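Local coordinates for delta-like protein (Rattus norvegicus, PDB 4XL1) that probably binds Notch receptors as a Delta-like ligand, through its N-terminal C2-like and DSL domains, at residues R31-I36 and L105-S110. The protein carries 3 engineered substitutions. Residues are numbered along the deposited sequence; the frame is centred on the assembly and turned at random.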
loop_
_atom_site.group_PDB
_atom_site.type_symbol
_atom_site.label_atom_id
_atom_site.label_comp_id
_atom_site.label_asym_id
_atom_site.label_seq_id
_atom_site.Cartn_x
_atom_site.Cartn_y
_atom_site.Cartn_z
ATOM N N ARG B 31 -28.390 12.027 -8.079
ATOM C CA ARG B 31 -27.748 12.346 -6.819
ATOM C C ARG B 31 -26.583 11.390 -6.658
ATOM O O ARG B 31 -26.743 10.236 -6.256
ATOM C CB ARG B 31 -28.763 12.246 -5.688
ATOM C CG ARG B 31 -29.904 13.241 -5.882
ATOM C CD ARG B 31 -31.034 13.039 -4.898
ATOM N NE ARG B 31 -30.600 13.249 -3.526
ATOM C CZ ARG B 31 -30.472 12.272 -2.637
ATOM N NH1 ARG B 31 -30.761 11.024 -2.981
ATOM N NH2 ARG B 31 -30.066 12.543 -1.405
ATOM N N THR B 32 -25.402 11.901 -6.979
ATOM C CA THR B 32 -24.273 11.061 -7.332
ATOM C C THR B 32 -23.277 10.852 -6.203
ATOM O O THR B 32 -22.767 11.809 -5.621
ATOM C CB THR B 32 -23.520 11.660 -8.539
ATOM O OG1 THR B 32 -24.457 12.017 -9.564
ATOM C CG2 THR B 32 -22.514 10.669 -9.095
ATOM N N PHE B 33 -23.006 9.586 -5.902
ATOM C CA PHE B 33 -21.929 9.224 -4.992
ATOM C C PHE B 33 -21.049 8.211 -5.709
ATOM O O PHE B 33 -21.425 7.690 -6.761
ATOM C CB PHE B 33 -22.461 8.677 -3.661
ATOM C CG PHE B 33 -22.963 7.258 -3.725
ATOM C CD1 PHE B 33 -24.276 6.989 -4.072
ATOM C CD2 PHE B 33 -22.129 6.196 -3.408
ATOM C CE1 PHE B 33 -24.745 5.689 -4.118
ATOM C CE2 PHE B 33 -22.591 4.893 -3.456
ATOM C CZ PHE B 33 -23.900 4.640 -3.810
ATOM N N PHE B 34 -19.881 7.928 -5.151
ATOM C CA PHE B 34 -18.911 7.113 -5.867
ATOM C C PHE B 34 -18.453 5.898 -5.074
ATOM O O PHE B 34 -18.388 5.916 -3.843
ATOM C CB PHE B 34 -17.700 7.962 -6.260
ATOM C CG PHE B 34 -18.032 9.100 -7.190
ATOM C CD1 PHE B 34 -18.508 10.302 -6.690
ATOM C CD2 PHE B 34 -17.874 8.968 -8.561
ATOM C CE1 PHE B 34 -18.819 11.350 -7.539
ATOM C CE2 PHE B 34 -18.183 10.013 -9.415
ATOM C CZ PHE B 34 -18.656 11.205 -8.903
ATOM N N ARG B 35 -18.131 4.844 -5.814
ATOM C CA ARG B 35 -17.580 3.632 -5.239
ATOM C C ARG B 35 -16.213 3.316 -5.824
ATOM O O ARG B 35 -16.036 3.308 -7.044
ATOM C CB ARG B 35 -18.525 2.455 -5.457
ATOM C CG ARG B 35 -19.845 2.588 -4.741
ATOM C CD ARG B 35 -20.116 1.285 -4.027
ATOM N NE ARG B 35 -21.370 0.657 -4.406
ATOM C CZ ARG B 35 -21.731 -0.551 -3.995
ATOM N NH1 ARG B 35 -20.923 -1.250 -3.207
ATOM N NH2 ARG B 35 -22.890 -1.066 -4.380
ATOM N N ILE B 36 -15.245 3.048 -4.959
ATOM C CA ILE B 36 -13.892 2.845 -5.436
ATOM C C ILE B 36 -13.464 1.424 -5.120
ATOM O O ILE B 36 -13.597 0.970 -3.987
ATOM C CB ILE B 36 -12.898 3.837 -4.792
ATOM C CG1 ILE B 36 -13.324 5.290 -5.042
ATOM C CG2 ILE B 36 -11.479 3.554 -5.270
ATOM C CD1 ILE B 36 -13.292 5.704 -6.490
ATOM N N LEU B 105 -26.302 9.639 4.176
ATOM C CA LEU B 105 -25.487 8.950 5.181
ATOM C C LEU B 105 -25.316 7.485 4.805
ATOM O O LEU B 105 -26.278 6.718 4.831
ATOM C CB LEU B 105 -26.110 9.060 6.575
ATOM C CG LEU B 105 -25.184 8.835 7.775
ATOM C CD1 LEU B 105 -25.149 7.359 8.162
ATOM C CD2 LEU B 105 -23.780 9.342 7.485
ATOM N N ARG B 106 -24.080 7.111 4.482
ATOM C CA ARG B 106 -23.771 5.778 3.971
ATOM C C ARG B 106 -24.748 5.384 2.871
ATOM O O ARG B 106 -25.554 4.470 3.057
ATOM C CB ARG B 106 -23.793 4.733 5.093
ATOM C CG ARG B 106 -22.735 4.933 6.166
ATOM C CD ARG B 106 -22.748 3.787 7.172
ATOM N NE ARG B 106 -21.648 3.871 8.131
ATOM C CZ ARG B 106 -21.581 4.753 9.125
ATOM N NH1 ARG B 106 -22.558 5.630 9.306
ATOM N NH2 ARG B 106 -20.540 4.753 9.945
ATOM N N PRO B 107 -24.683 6.073 1.718
ATOM C CA PRO B 107 -25.606 5.768 0.621
ATOM C C PRO B 107 -25.422 4.337 0.139
ATOM O O PRO B 107 -26.321 3.782 -0.491
ATOM C CB PRO B 107 -25.219 6.778 -0.464
ATOM C CG PRO B 107 -23.819 7.156 -0.150
ATOM C CD PRO B 107 -23.707 7.111 1.342
ATOM N N GLU B 108 -24.263 3.751 0.429
ATOM C CA GLU B 108 -23.956 2.401 -0.023
ATOM C C GLU B 108 -24.899 1.386 0.630
ATOM O O GLU B 108 -25.150 0.318 0.073
ATOM C CB GLU B 108 -22.490 2.037 0.255
ATOM C CG GLU B 108 -22.115 1.794 1.718
ATOM C CD GLU B 108 -21.561 3.028 2.416
ATOM O OE1 GLU B 108 -21.821 4.156 1.948
ATOM O OE2 GLU B 108 -20.842 2.863 3.425
ATOM N N THR B 109 -25.407 1.718 1.814
ATOM C CA THR B 109 -26.319 0.837 2.544
ATOM C C THR B 109 -27.774 0.973 2.080
ATOM O O THR B 109 -28.638 0.208 2.506
ATOM C CB THR B 109 -26.261 1.094 4.066
ATOM O OG1 THR B 109 -26.774 2.399 4.356
ATOM C CG2 THR B 109 -24.831 0.985 4.577
ATOM N N SER B 110 -28.038 1.952 1.217
ATOM C CA SER B 110 -29.399 2.238 0.750
ATOM C C SER B 110 -29.895 1.231 -0.293
ATOM O O SER B 110 -29.135 0.800 -1.159
ATOM C CB SER B 110 -29.471 3.656 0.175
ATOM O OG SER B 110 -29.316 4.632 1.193
#
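Phe-33, on strand 31-36, packs one face of its ring against Pro-107 of the 105-110 loop. Before it in the strand, Arg-31 ties down the start of the same loop, with a salt bridge from NH2 to Asp-104 and a hydrogen bond from NH1 to Gly-102 O. At Phe-33, CG stands between the backbone N and carbonyl carbon (chi1 77°), which brings the ring up against the proline. Pro-107 CG lies 3.8 Å from the Phe-33 ring centroid, 18° off the normal, a CH-pi contact. It sits nearest the root of the ring, 3.7 Å from Phe-33 CG, while Pro-107 CB covers the flank, 3.7 Å from Phe-33 CD1. At the far end of the ring, Glu-108 N approaches Phe-33 CZ obliquely, at 4.3 Å. The strand belongs to an antiparallel sheet of the C2-like domain, and the loop joins strands 90-99 and 114-124 of that sheet, folding back over it. Its 3-10 turn is pinned at Arg-106 O, which accepts both Thr-109 N and Thr-109 OG1, the hydroxyl at 2.7 Å in the carbonyl plane. Arg-35 makes a cation-pi contact with Trp-98, whose ring also meets Phe-33.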